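Local coordinates for protein telomerase reverse transcriptase (Takifugu rubripes, PDB 4LMO) that serves as the RNA-binding domain of the telomerase catalytic subunit, the reverse transcriptase that elongates chromosome ends by copying a template within the enzyme's RNA component, at residues A[20-26]-A[79-83]; A[88-92]-A[125-129]; A[96-101]-A[112-117]; A[129-134]-A[208-213]; A[147-151]-A[168-173]. All coordinates share one frame. Residue numbers count along the deposited sequence, not the author numbering.

Contact 1 (A[20-26]-A[79-83])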
# COMPACT_ATOMS: atom_id res chain seq x y z
N MET A 20 -3.87 8.70 -5.89
CA MET A 20 -3.38 7.39 -6.34
C MET A 20 -2.40 7.41 -7.52
O MET A 20 -1.78 6.38 -7.81
CB MET A 20 -4.56 6.47 -6.65
CG MET A 20 -5.34 6.03 -5.42
SD MET A 20 -4.32 5.07 -4.28
CE MET A 20 -4.25 3.50 -5.14
N ARG A 21 -2.25 8.55 -8.18
CA ARG A 21 -1.39 8.64 -9.36
C ARG A 21 0.07 8.31 -9.06
O ARG A 21 0.75 7.68 -9.88
CB ARG A 21 -1.51 10.02 -10.02
CG ARG A 21 -1.25 10.02 -11.51
CD ARG A 21 -1.50 11.38 -12.14
NE ARG A 21 -2.91 11.77 -12.12
CZ ARG A 21 -3.79 11.49 -13.09
NH1 ARG A 21 -3.41 10.83 -14.17
NH2 ARG A 21 -5.05 11.89 -12.96
N SER A 22 0.55 8.71 -7.88
CA SER A 22 1.93 8.42 -7.48
C SER A 22 2.07 7.18 -6.59
O SER A 22 3.12 6.95 -5.99
CB SER A 22 2.56 9.65 -6.81
OG SER A 22 1.82 10.05 -5.67
N PHE A 23 1.01 6.37 -6.53
CA PHE A 23 1.03 5.11 -5.79
C PHE A 23 1.88 4.07 -6.52
O PHE A 23 1.83 3.96 -7.75
CB PHE A 23 -0.39 4.59 -5.58
CG PHE A 23 -0.47 3.23 -4.93
CD1 PHE A 23 -0.03 3.04 -3.63
CD2 PHE A 23 -0.99 2.15 -5.63
CE1 PHE A 23 -0.10 1.79 -3.03
CE2 PHE A 23 -1.07 0.89 -5.04
CZ PHE A 23 -0.63 0.71 -3.74
N LEU A 24 2.65 3.30 -5.75
CA LEU A 24 3.60 2.31 -6.27
C LEU A 24 3.12 1.51 -7.49
O LEU A 24 3.82 1.43 -8.50
CB LEU A 24 4.05 1.36 -5.15
CG LEU A 24 4.89 0.12 -5.50
CD1 LEU A 24 6.19 0.48 -6.22
CD2 LEU A 24 5.18 -0.68 -4.24
N LEU A 25 1.93 0.91 -7.40
CA LEU A 25 1.43 0.02 -8.44
C LEU A 25 0.93 0.76 -9.69
O LEU A 25 0.64 0.14 -10.71
CB LEU A 25 0.34 -0.91 -7.89
CG LEU A 25 0.70 -1.91 -6.78
CD1 LEU A 25 -0.51 -2.78 -6.46
CD2 LEU A 25 1.90 -2.77 -7.16
N ASN A 26 0.85 2.09 -9.61
CA ASN A 26 0.49 2.92 -10.76
C ASN A 26 1.71 3.49 -11.46
O ASN A 26 1.59 4.15 -12.50
CB ASN A 26 -0.45 4.06 -10.33
CG ASN A 26 -1.86 3.57 -10.05
OD1 ASN A 26 -2.28 2.52 -10.52
ND2 ASN A 26 -2.60 4.35 -9.27
N LEU A 79 -2.92 -10.02 -9.22
CA LEU A 79 -2.89 -8.94 -8.24
C LEU A 79 -2.90 -7.57 -8.91
O LEU A 79 -3.67 -6.69 -8.53
CB LEU A 79 -1.65 -9.08 -7.33
CG LEU A 79 -1.47 -8.16 -6.12
CD1 LEU A 79 -0.52 -8.79 -5.10
CD2 LEU A 79 -0.97 -6.78 -6.51
N LEU A 80 -2.05 -7.40 -9.92
CA LEU A 80 -1.96 -6.15 -10.66
C LEU A 80 -3.23 -5.85 -11.45
O LEU A 80 -3.62 -4.70 -11.60
CB LEU A 80 -0.74 -6.15 -11.59
CG LEU A 80 0.62 -5.95 -10.92
CD1 LEU A 80 1.73 -6.25 -11.91
CD2 LEU A 80 0.77 -4.54 -10.37
N ARG A 81 -3.87 -6.91 -11.95
CA ARG A 81 -5.11 -6.79 -12.71
C ARG A 81 -6.26 -6.34 -11.80
O ARG A 81 -7.08 -5.51 -12.19
CB ARG A 81 -5.45 -8.14 -13.35
CG ARG A 81 -6.06 -8.06 -14.74
CD ARG A 81 -5.57 -9.23 -15.58
NE ARG A 81 -5.64 -10.49 -14.84
CZ ARG A 81 -4.72 -11.46 -14.90
NH1 ARG A 81 -3.64 -11.32 -15.66
NH2 ARG A 81 -4.88 -12.56 -14.18
N GLN A 82 -6.28 -6.90 -10.59
CA GLN A 82 -7.28 -6.53 -9.59
C GLN A 82 -7.05 -5.12 -9.04
O GLN A 82 -8.00 -4.44 -8.66
CB GLN A 82 -7.30 -7.55 -8.45
CG GLN A 82 -7.86 -8.92 -8.84
CD GLN A 82 -7.92 -9.90 -7.69
OE1 GLN A 82 -7.98 -9.52 -6.52
NE2 GLN A 82 -7.90 -11.19 -8.02
N HIS A 83 -5.79 -4.70 -9.03
CA HIS A 83 -5.43 -3.33 -8.66
C HIS A 83 -5.90 -2.33 -9.67
O HIS A 83 -6.39 -1.25 -9.31
CB HIS A 83 -3.92 -3.19 -8.46
CG HIS A 83 -3.42 -1.77 -8.59
ND1 HIS A 83 -3.73 -0.81 -7.70
CD2 HIS A 83 -2.64 -1.16 -9.57
CE1 HIS A 83 -3.16 0.35 -8.08
NE2 HIS A 83 -2.49 0.13 -9.22
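One side chain, His-83, does most of the work here. His-83 NE2 donates a hydrogen bond to Asn-26 OD1 (2.7 Å), and the same amide is held from behind, since Asn-26 ND2 donates to the backbone oxygen Met-20 O (2.6 Å). The carboxamide thus links the start of the loop to the helix. The imidazole is also packed: Leu-25 CB lies over one of its faces, 3.5 Å from the ring centroid, a CH-pi contact, while Phe-23 CE2 comes to 3.7 Å from His-83 CE1 in an oblique ring pair. Beyond the histidine the contact is purely apolar, Leu-25 CD1 meeting Leu-79 CD2 at 4.0 Å and Leu-25 CD2 meeting Leu-80 CD2 at 3.8 Å. The loop, which turns into a 3-10 segment at Leu-24 to Asn-26, meets helix 73-85 mainly through buried side chains. Helix 40-48 adds Leu-43 beside Leu-25, Leu-79 and Leu-80, helix 191-220 brings Leu-216 to Met-20 and Phe-23, and Val-133 of helix 119-133 touches His-83.

Contact 2 (A[88-92]-A[125-129])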
# COMPACT_ATOMS: atom_id res chain seq x y z
N TYR A 88 -10.83 2.59 -6.12
CA TYR A 88 -10.30 3.24 -4.92
C TYR A 88 -11.12 4.42 -4.41
O TYR A 88 -11.29 4.58 -3.20
CB TYR A 88 -8.84 3.65 -5.12
CG TYR A 88 -7.89 2.48 -5.19
CD1 TYR A 88 -7.39 2.04 -6.41
CD2 TYR A 88 -7.49 1.82 -4.03
CE1 TYR A 88 -6.52 0.96 -6.48
CE2 TYR A 88 -6.62 0.74 -4.08
CZ TYR A 88 -6.14 0.32 -5.31
OH TYR A 88 -5.28 -0.75 -5.36
N SER A 89 -11.62 5.24 -5.33
CA SER A 89 -12.47 6.38 -4.98
C SER A 89 -13.77 5.93 -4.32
O SER A 89 -14.15 6.48 -3.29
CB SER A 89 -12.76 7.24 -6.21
OG SER A 89 -11.58 7.87 -6.67
N ARG A 90 -14.43 4.92 -4.90
CA ARG A 90 -15.63 4.33 -4.31
C ARG A 90 -15.37 3.80 -2.90
O ARG A 90 -16.16 4.06 -1.98
CB ARG A 90 -16.18 3.19 -5.18
CG ARG A 90 -17.02 3.63 -6.37
CD ARG A 90 -18.08 2.58 -6.66
NE ARG A 90 -18.44 2.52 -8.08
CZ ARG A 90 -18.01 1.58 -8.93
NH1 ARG A 90 -17.20 0.62 -8.52
NH2 ARG A 90 -18.40 1.61 -10.20
N LEU A 91 -14.27 3.07 -2.73
CA LEU A 91 -13.91 2.50 -1.43
C LEU A 91 -13.57 3.55 -0.37
O LEU A 91 -13.87 3.37 0.80
CB LEU A 91 -12.78 1.47 -1.57
CG LEU A 91 -13.13 0.17 -2.30
CD1 LEU A 91 -11.88 -0.64 -2.59
CD2 LEU A 91 -14.14 -0.67 -1.52
N LEU A 92 -12.96 4.66 -0.80
CA LEU A 92 -12.77 5.81 0.08
C LEU A 92 -14.11 6.48 0.39
O LEU A 92 -14.34 6.94 1.52
CB LEU A 92 -11.81 6.83 -0.56
CG LEU A 92 -10.30 6.54 -0.54
CD1 LEU A 92 -9.59 7.39 -1.58
CD2 LEU A 92 -9.69 6.75 0.84
N PHE A 125 -10.90 1.23 5.00
CA PHE A 125 -10.48 1.48 3.62
C PHE A 125 -9.34 0.56 3.19
O PHE A 125 -9.43 -0.10 2.15
CB PHE A 125 -10.07 2.94 3.43
CG PHE A 125 -9.27 3.19 2.18
CD1 PHE A 125 -9.87 3.09 0.92
CD2 PHE A 125 -7.92 3.51 2.25
CE1 PHE A 125 -9.13 3.31 -0.23
CE2 PHE A 125 -7.18 3.74 1.10
CZ PHE A 125 -7.79 3.64 -0.14
N VAL A 126 -8.28 0.52 3.98
CA VAL A 126 -7.12 -0.32 3.70
C VAL A 126 -7.49 -1.81 3.70
O VAL A 126 -6.96 -2.59 2.89
CB VAL A 126 -5.95 -0.00 4.66
CG1 VAL A 126 -5.13 -1.24 5.00
CG2 VAL A 126 -5.07 1.10 4.08
N ARG A 127 -8.41 -2.18 4.58
CA ARG A 127 -8.90 -3.56 4.68
C ARG A 127 -9.65 -3.97 3.41
O ARG A 127 -9.44 -5.07 2.90
CB ARG A 127 -9.81 -3.72 5.89
CG ARG A 127 -10.10 -5.17 6.26
CD ARG A 127 -11.32 -5.29 7.15
NE ARG A 127 -12.56 -5.08 6.40
CZ ARG A 127 -13.76 -4.91 6.95
NH1 ARG A 127 -13.91 -4.93 8.27
NH2 ARG A 127 -14.82 -4.73 6.17
N GLU A 128 -10.52 -3.08 2.92
CA GLU A 128 -11.28 -3.34 1.70
C GLU A 128 -10.38 -3.41 0.48
O GLU A 128 -10.65 -4.18 -0.45
CB GLU A 128 -12.38 -2.28 1.50
CG GLU A 128 -13.51 -2.32 2.52
CD GLU A 128 -14.14 -3.69 2.68
OE1 GLU A 128 -14.39 -4.37 1.66
OE2 GLU A 128 -14.38 -4.10 3.83
N CYS A 129 -9.33 -2.60 0.47
CA CYS A 129 -8.32 -2.63 -0.58
C CYS A 129 -7.59 -3.97 -0.62
O CYS A 129 -7.37 -4.53 -1.70
CB CYS A 129 -7.33 -1.48 -0.42
SG CYS A 129 -8.02 0.15 -0.78
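Two helical segments run roughly antiparallel here, their directions 141° apart and their axes 9.8 Å apart at closest approach, and the space between them is filled by interlocking apolar shapes. Leu-92 lies opposite Phe-125 and Tyr-88 opposite Cys-129, with CA-CA distances of 6.0 and 7.6 Å. The main bump is the Phe-125 ring. It reaches across into the hollow bounded by Tyr-88, Leu-91 and Leu-92: Leu-92 covers one face, with CD2 3.5 Å from the ring centroid and nearly on the ring normal, a CH-pi contact, and Leu-92 CG is 3.4 Å from Phe-125 CE1. The rim of the ring comes up to the backbone of the opposite helix, Phe-125 CD1 lying 3.9 Å from Leu-91 C. Leu-91 is the answering bump. It points toward the other helix and settles between Glu-128 and Cys-129, its CD2 3.8 Å from Glu-128 CB and its CD1 4.3 Å from Cys-129 SG. Cys-129 SG also meets the edge of the Tyr-88 ring, 3.6 Å from Tyr-88 CE2, a sulfur-aromatic contact. No hydrogen bond crosses the interface; the Tyr-88 hydroxyl pairs instead with His-83 ND1. Short helix 88-93 thus packs on helix 119-133, and helix 191-220 lies against both, with Leu-216 touching Tyr-88 and Cys-129 and Cys-220 touching Phe-125.

Contact 3 (A[96-101]-A[112-117]); sequences CPLVGI and FLPQHC
A disulfide-closed loop at the surface of the RNA-binding domain defines this contact: Cys-96 and Cys-117 are bonded SG to SG at 2.0 Å, with chi3 at -103°, chi1 t at Cys-96 and m at Cys-117. Their CA atoms lie 6.3 Å apart. The two irregular segments run in opposite directions, and the next close pair of CA atoms is Val-99 with Gln-115 at 7.6 Å. Residues 96-99 are extended; Gly-100 then takes a positive phi (55/52), a conformation that favours glycine, and turns the chain into Ile-101. On the other segment a type I beta turn spans Phe-112 to Gln-115, closed by Gln-115 N to Phe-112 O at 3.0 Å, and Gln-115 is itself the centre of an inverse gamma turn. Its side chain, t at chi1 and chi2, extends across the gap so that its terminal amide sits beside the backbone of Leu-98 and Val-99. Phe-112, chi1 m, closes the far end: its CE1 is 3.5 Å from Gly-100 O, which meets the ring edge, and 4.4 Å from Ile-101 CG2. Outside the pair, the contact sits against the C-terminal part of the domain. Cys-117 forms backbone hydrogen bonds with Phe-235 of strand 234-237, while helix 238-251 presents Val-240 to Leu-98 and Gln-115, and Leu-244 and Leu-247 to Phe-112.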
# COMPACT_ATOMS: atom_id res chain seq x y z
N CYS A 96 -14.66 6.63 4.30
CA CYS A 96 -14.51 7.96 4.89
C CYS A 96 -14.77 9.05 3.85
O CYS A 96 -13.83 9.68 3.35
CB CYS A 96 -13.13 8.12 5.53
SG CYS A 96 -13.02 9.51 6.68
N PRO A 97 -16.05 9.28 3.53
CA PRO A 97 -16.45 10.10 2.38
C PRO A 97 -16.20 11.59 2.55
O PRO A 97 -16.07 12.07 3.68
CB PRO A 97 -17.95 9.82 2.26
CG PRO A 97 -18.38 9.49 3.64
CD PRO A 97 -17.22 8.81 4.30
N LEU A 98 -16.14 12.29 1.43
CA LEU A 98 -15.98 13.74 1.42
C LEU A 98 -17.31 14.41 1.74
O LEU A 98 -18.37 13.92 1.34
CB LEU A 98 -15.43 14.20 0.06
CG LEU A 98 -14.18 13.48 -0.46
CD1 LEU A 98 -13.98 13.69 -1.95
CD2 LEU A 98 -12.93 13.87 0.32
N VAL A 99 -17.26 15.52 2.47
CA VAL A 99 -18.45 16.30 2.79
C VAL A 99 -18.33 17.69 2.18
O VAL A 99 -17.64 18.56 2.73
CB VAL A 99 -18.69 16.41 4.32
CG1 VAL A 99 -20.03 17.06 4.61
CG2 VAL A 99 -18.61 15.04 4.98
N GLY A 100 -18.98 17.88 1.04
CA GLY A 100 -19.03 19.17 0.35
C GLY A 100 -17.68 19.78 0.02
O GLY A 100 -17.43 20.95 0.34
N ILE A 101 -16.80 19.01 -0.62
CA ILE A 101 -15.49 19.52 -1.03
C ILE A 101 -15.51 20.09 -2.45
O ILE A 101 -14.90 21.13 -2.72
CB ILE A 101 -14.33 18.50 -0.84
CG1 ILE A 101 -14.38 17.36 -1.86
CG2 ILE A 101 -14.28 17.98 0.59
CD1 ILE A 101 -13.40 17.51 -3.01
N PHE A 112 -14.07 22.59 7.51
CA PHE A 112 -13.36 21.39 7.06
C PHE A 112 -12.42 20.78 8.10
O PHE A 112 -12.02 19.63 7.97
CB PHE A 112 -12.62 21.66 5.75
CG PHE A 112 -13.51 22.14 4.64
CD1 PHE A 112 -14.23 21.23 3.87
CD2 PHE A 112 -13.62 23.49 4.36
CE1 PHE A 112 -15.06 21.67 2.85
CE2 PHE A 112 -14.45 23.94 3.33
CZ PHE A 112 -15.17 23.02 2.58
N LEU A 113 -12.07 21.56 9.13
CA LEU A 113 -11.18 21.08 10.19
C LEU A 113 -11.67 19.80 10.90
O LEU A 113 -10.86 18.92 11.18
CB LEU A 113 -10.88 22.20 11.21
CG LEU A 113 -10.05 23.40 10.75
CD1 LEU A 113 -10.06 24.49 11.80
CD2 LEU A 113 -8.61 23.02 10.41
N PRO A 114 -12.98 19.69 11.19
CA PRO A 114 -13.46 18.45 11.81
C PRO A 114 -13.54 17.26 10.85
O PRO A 114 -13.73 16.12 11.30
CB PRO A 114 -14.88 18.81 12.29
CG PRO A 114 -14.96 20.30 12.23
CD PRO A 114 -14.07 20.69 11.10
N GLN A 115 -13.41 17.51 9.55
CA GLN A 115 -13.57 16.45 8.55
C GLN A 115 -12.29 15.64 8.33
O GLN A 115 -11.68 15.70 7.25
CB GLN A 115 -14.09 17.03 7.23
CG GLN A 115 -14.75 15.99 6.33
CD GLN A 115 -14.98 16.47 4.92
OE1 GLN A 115 -15.47 17.59 4.70
NE2 GLN A 115 -14.65 15.63 3.95
N HIS A 116 -11.90 14.90 9.35
CA HIS A 116 -10.76 13.99 9.26
C HIS A 116 -11.19 12.57 9.50
O HIS A 116 -12.29 12.32 10.00
CB HIS A 116 -9.66 14.40 10.24
CG HIS A 116 -10.14 14.57 11.67
ND1 HIS A 116 -9.95 13.64 12.61
CD2 HIS A 116 -10.81 15.62 12.28
CE1 HIS A 116 -10.48 14.06 13.77
NE2 HIS A 116 -11.01 15.28 13.57
N CYS A 117 -10.34 11.62 9.13
CA CYS A 117 -10.65 10.20 9.29
C CYS A 117 -9.90 9.59 10.46
O CYS A 117 -8.67 9.69 10.54
CB CYS A 117 -10.31 9.43 8.00
SG CYS A 117 -11.09 10.10 6.52

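Contact 4 (A[129-134]-A[208-213]); sequences CLLAVI and LLDGFV
Residues 129-133 form the last turn of a helix, which Ile-134 leaves at phi/psi -80/115, although Ile-134 N still bonds Leu-130 O at 3.1 Å. Residues 208-213 are helical too, but with a wider pi-type turn, marked by Val-213 N to Leu-208 O at 2.9 Å. The two short axes cross almost at right angles, 86°, and stay 12.4 Å apart at closest approach; the nearest CA pair, Leu-130 and Val-213, is separated by 8.2 Å. Large side chains bridge that gap. Phe-212, chi1 t, points toward the first helix, its CZ 3.9 Å from Val-133 CB and its CE2 4.3 Å from Cys-129 CB. Leu-130, with chi1 m and chi2 t, sends CD2 among three partners: 3.9 Å from Phe-212 CD2, 4.2 Å from Leu-208 CG and 4.2 Å from Val-213 CG2. Ile-134, m at both chi angles, brings CD1 to 3.6 Å from Leu-208 CD1. Tyr-148 of helix 142-158 touches Leu-208, and Leu-79 of helix 73-85 touches Val-133 and Ile-134. With every touching residue buried and no hydrogen bond between the segments, this is hydrophobic core packing, held by close fit and exclusion of water.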
# COMPACT_ATOMS: atom_id res chain seq x y z
N CYS A 129 -9.33 -2.60 0.47
CA CYS A 129 -8.32 -2.63 -0.58
C CYS A 129 -7.59 -3.97 -0.62
O CYS A 129 -7.37 -4.53 -1.70
CB CYS A 129 -7.33 -1.48 -0.42
SG CYS A 129 -8.02 0.15 -0.78
N LEU A 130 -7.21 -4.48 0.55
CA LEU A 130 -6.55 -5.79 0.66
C LEU A 130 -7.42 -6.92 0.11
O LEU A 130 -6.92 -7.83 -0.56
CB LEU A 130 -6.13 -6.08 2.10
CG LEU A 130 -4.96 -5.28 2.69
CD1 LEU A 130 -5.01 -5.30 4.20
CD2 LEU A 130 -3.62 -5.79 2.17
N LEU A 131 -8.72 -6.85 0.40
CA LEU A 131 -9.68 -7.85 -0.07
C LEU A 131 -9.93 -7.79 -1.58
O LEU A 131 -10.13 -8.82 -2.22
CB LEU A 131 -11.00 -7.72 0.69
CG LEU A 131 -11.08 -8.24 2.13
CD1 LEU A 131 -12.39 -7.81 2.78
CD2 LEU A 131 -10.93 -9.76 2.18
N ALA A 132 -9.92 -6.58 -2.14
CA ALA A 132 -10.21 -6.39 -3.56
C ALA A 132 -9.00 -6.66 -4.47
O ALA A 132 -9.16 -7.02 -5.64
CB ALA A 132 -10.75 -5.00 -3.81
N VAL A 133 -7.79 -6.49 -3.93
CA VAL A 133 -6.57 -6.55 -4.73
C VAL A 133 -5.78 -7.86 -4.54
O VAL A 133 -5.35 -8.47 -5.52
CB VAL A 133 -5.68 -5.31 -4.51
CG1 VAL A 133 -4.37 -5.41 -5.29
CG2 VAL A 133 -6.42 -4.04 -4.91
N ILE A 134 -5.58 -8.28 -3.29
CA ILE A 134 -4.72 -9.44 -3.01
C ILE A 134 -5.46 -10.75 -3.26
O ILE A 134 -6.44 -11.05 -2.57
CB ILE A 134 -4.15 -9.41 -1.57
CG1 ILE A 134 -3.57 -8.03 -1.21
CG2 ILE A 134 -3.13 -10.53 -1.37
CD1 ILE A 134 -2.54 -7.48 -2.16
N LEU A 208 3.82 -5.96 1.88
CA LEU A 208 2.38 -5.73 1.89
C LEU A 208 2.00 -4.62 2.88
O LEU A 208 1.06 -3.85 2.63
CB LEU A 208 1.66 -7.04 2.24
CG LEU A 208 0.26 -7.32 1.68
CD1 LEU A 208 0.20 -7.14 0.17
CD2 LEU A 208 -0.16 -8.73 2.06
N LEU A 209 2.73 -4.52 3.98
CA LEU A 209 2.50 -3.46 4.95
C LEU A 209 3.19 -2.16 4.54
O LEU A 209 2.55 -1.11 4.47
CB LEU A 209 2.93 -3.89 6.36
CG LEU A 209 2.52 -2.99 7.53
CD1 LEU A 209 1.02 -2.76 7.57
CD2 LEU A 209 2.99 -3.56 8.86
N ASP A 210 4.49 -2.25 4.26
CA ASP A 210 5.31 -1.07 3.95
C ASP A 210 5.03 -0.50 2.56
O ASP A 210 4.89 0.71 2.40
CB ASP A 210 6.80 -1.41 4.09
CG ASP A 210 7.69 -0.25 3.73
OD1 ASP A 210 7.82 0.68 4.56
OD2 ASP A 210 8.28 -0.26 2.63
N GLY A 211 4.95 -1.37 1.57
CA GLY A 211 4.71 -0.95 0.20
C GLY A 211 3.25 -0.68 -0.08
O GLY A 211 2.88 0.42 -0.50
N PHE A 212 2.41 -1.69 0.15
CA PHE A 212 1.00 -1.60 -0.21
C PHE A 212 0.20 -0.74 0.77
O PHE A 212 -0.29 0.33 0.40
CB PHE A 212 0.38 -2.99 -0.39
CG PHE A 212 -0.97 -2.98 -1.05
CD1 PHE A 212 -1.09 -2.81 -2.42
CD2 PHE A 212 -2.13 -3.12 -0.29
CE1 PHE A 212 -2.33 -2.79 -3.03
CE2 PHE A 212 -3.38 -3.10 -0.89
CZ PHE A 212 -3.48 -2.93 -2.27
N VAL A 213 0.07 -1.20 2.01
CA VAL A 213 -0.77 -0.53 3.01
C VAL A 213 -0.34 0.92 3.27
O VAL A 213 -1.14 1.84 3.13
CB VAL A 213 -0.86 -1.34 4.32
CG1 VAL A 213 -1.44 -0.51 5.46
CG2 VAL A 213 -1.69 -2.60 4.10

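Contact 5 (A[147-151]-A[168-173])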
# COMPACT_ATOMS: atom_id res chain seq x y z
N LEU A 147 -5.20 -13.06 10.81
CA LEU A 147 -4.07 -12.66 11.66
C LEU A 147 -3.40 -11.40 11.13
O LEU A 147 -3.02 -10.51 11.90
CB LEU A 147 -3.04 -13.78 11.79
CG LEU A 147 -3.05 -14.63 13.06
CD1 LEU A 147 -1.95 -15.67 12.99
CD2 LEU A 147 -2.90 -13.77 14.31
N TYR A 148 -3.25 -11.33 9.81
CA TYR A 148 -2.58 -10.21 9.17
C TYR A 148 -3.44 -8.95 9.23
O TYR A 148 -2.92 -7.86 9.45
CB TYR A 148 -2.20 -10.55 7.73
CG TYR A 148 -1.26 -9.54 7.12
CD1 TYR A 148 0.12 -9.63 7.34
CD2 TYR A 148 -1.74 -8.49 6.34
CE1 TYR A 148 0.99 -8.70 6.79
CE2 TYR A 148 -0.87 -7.56 5.79
CZ TYR A 148 0.49 -7.67 6.01
OH TYR A 148 1.34 -6.75 5.46
N PHE A 149 -4.75 -9.11 9.03
CA PHE A 149 -5.69 -7.99 9.12
C PHE A 149 -5.68 -7.38 10.52
O PHE A 149 -5.79 -6.16 10.68
CB PHE A 149 -7.10 -8.45 8.75
CG PHE A 149 -7.37 -8.49 7.26
CD1 PHE A 149 -6.32 -8.57 6.34
CD2 PHE A 149 -8.67 -8.48 6.78
CE1 PHE A 149 -6.57 -8.61 4.97
CE2 PHE A 149 -8.93 -8.52 5.42
CZ PHE A 149 -7.88 -8.59 4.51
N ALA A 150 -5.52 -8.23 11.53
CA ALA A 150 -5.40 -7.79 12.92
C ALA A 150 -4.09 -7.05 13.17
O ALA A 150 -4.03 -6.13 13.98
CB ALA A 150 -5.53 -8.97 13.87
N ARG A 151 -3.04 -7.45 12.45
CA ARG A 151 -1.72 -6.82 12.56
C ARG A 151 -1.74 -5.42 11.96
O ARG A 151 -1.11 -4.51 12.48
CB ARG A 151 -0.64 -7.66 11.88
CG ARG A 151 -0.46 -9.05 12.48
CD ARG A 151 0.28 -9.01 13.80
NE ARG A 151 -0.10 -10.11 14.69
CZ ARG A 151 0.26 -11.38 14.54
NH1 ARG A 151 1.01 -11.76 13.50
NH2 ARG A 151 -0.14 -12.29 15.42
N GLU A 168 6.79 -9.54 14.66
CA GLU A 168 5.43 -9.33 15.15
C GLU A 168 4.42 -9.57 14.04
O GLU A 168 3.32 -10.06 14.28
CB GLU A 168 5.27 -7.91 15.70
CG GLU A 168 6.04 -7.64 16.98
CD GLU A 168 6.08 -6.17 17.35
OE1 GLU A 168 5.35 -5.36 16.74
OE2 GLU A 168 6.85 -5.81 18.27
N LEU A 169 4.80 -9.22 12.81
CA LEU A 169 3.95 -9.39 11.65
C LEU A 169 3.74 -10.87 11.30
O LEU A 169 2.64 -11.27 10.91
CB LEU A 169 4.55 -8.64 10.45
CG LEU A 169 3.62 -8.14 9.34
CD1 LEU A 169 2.58 -7.17 9.88
CD2 LEU A 169 4.42 -7.51 8.22
N MET A 170 4.80 -11.66 11.47
CA MET A 170 4.80 -13.07 11.08
C MET A 170 4.36 -14.01 12.20
O MET A 170 4.20 -15.21 11.98
CB MET A 170 6.20 -13.49 10.61
CG MET A 170 6.68 -12.84 9.32
SD MET A 170 6.11 -13.68 7.83
CE MET A 170 6.80 -15.32 8.04
N TRP A 171 4.17 -13.46 13.40
CA TRP A 171 3.90 -14.28 14.59
C TRP A 171 2.66 -15.10 14.46
O TRP A 171 1.56 -14.56 14.28
CB TRP A 171 3.87 -13.42 15.85
CG TRP A 171 3.84 -14.23 17.12
CD1 TRP A 171 4.58 -15.37 17.43
CD2 TRP A 171 3.03 -13.98 18.32
NE1 TRP A 171 4.29 -15.82 18.69
CE2 TRP A 171 3.37 -15.04 19.28
CE3 TRP A 171 2.09 -13.01 18.69
CZ2 TRP A 171 2.78 -15.11 20.54
CZ3 TRP A 171 1.50 -13.10 19.96
CH2 TRP A 171 1.84 -14.13 20.86
N LYS A 172 2.83 -16.42 14.55
CA LYS A 172 1.75 -17.41 14.45
C LYS A 172 1.16 -17.56 13.05
O LYS A 172 0.16 -18.26 12.87
CB LYS A 172 0.65 -17.16 15.49
CG LYS A 172 1.02 -17.54 16.91
CD LYS A 172 -0.13 -17.28 17.88
CE LYS A 172 -0.34 -15.79 18.12
NZ LYS A 172 -1.41 -15.55 19.13
N ILE A 173 1.77 -16.90 12.06
CA ILE A 173 1.42 -17.15 10.66
C ILE A 173 1.89 -18.56 10.31
O ILE A 173 3.02 -18.95 10.64
CB ILE A 173 2.07 -16.11 9.71
CG1 ILE A 173 1.44 -14.72 9.91
CG2 ILE A 173 1.97 -16.55 8.25
CD1 ILE A 173 0.04 -14.54 9.37
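Arg-151 reaches from the helix to the backbone of the turn that follows helix 166-169, and its guanidinium does the polar work. Trp-171 O accepts two hydrogen bonds, from Arg-151 NH1 at 3.0 Å and from Arg-151 NH2 at 3.1 Å, a forked pair on a single carbonyl. Arg-151 NH1 also gives a weak bond to Leu-169 O at 3.1 Å. Glu-168 O is just as near, 3.0 Å from Arg-151 NH1, but it lies over the face of the guanidinium, where the angle is too poor for a hydrogen bond. Within the turn itself, a type II beta turn from Met-170 to Ile-173, Ile-173 N is satisfied by Met-170 O at 3.0 Å, with Lys-172 at positive phi. The Tyr-148 hydroxyl finds its partner elsewhere, bonding Leu-205 O of helix 191-220, while its ring touches Leu-169, Tyr-148 CE1 to Leu-169 CG 3.7 Å. Leu-147 completes the apolar part, its CB 4.0 Å from Ile-173 CD1 and its CD1 3.9 Å from Lys-172 CB. The arginine thus binds main-chain oxygens in and just before the turn, while apolar side chains pack nearby. The turn overlaps the start of a region thought, by similarity, to interact with the RNA template, and the bonds to Trp-171 O tie that start to helix 142-158.

Overall arrangement
Along the chain, contacts 1, 2 and 4 close one after another, with contact 3 nested inside the loop of contact 2 and contact 5 inside that of contact 4. Contacts 1, 2 and 4 form one continuous interior, their centres 10 to 13 Å apart: contacts 2 and 4 share Cys-129 on helix 119-133, and a probable hydrogen bond between His-83 and Tyr-88 joins contacts 1 and 2. Contact 5 lies about 14 Å from contact 4, centre to centre, and meets it through Tyr-148 and Leu-209. Contact 3 is the outlier, about 16 Å from contact 2 and 31 Å from contact 5, centre to centre. The 20-26 loop is thereby built into the same helical core of the RNA-binding domain as helix 191-220.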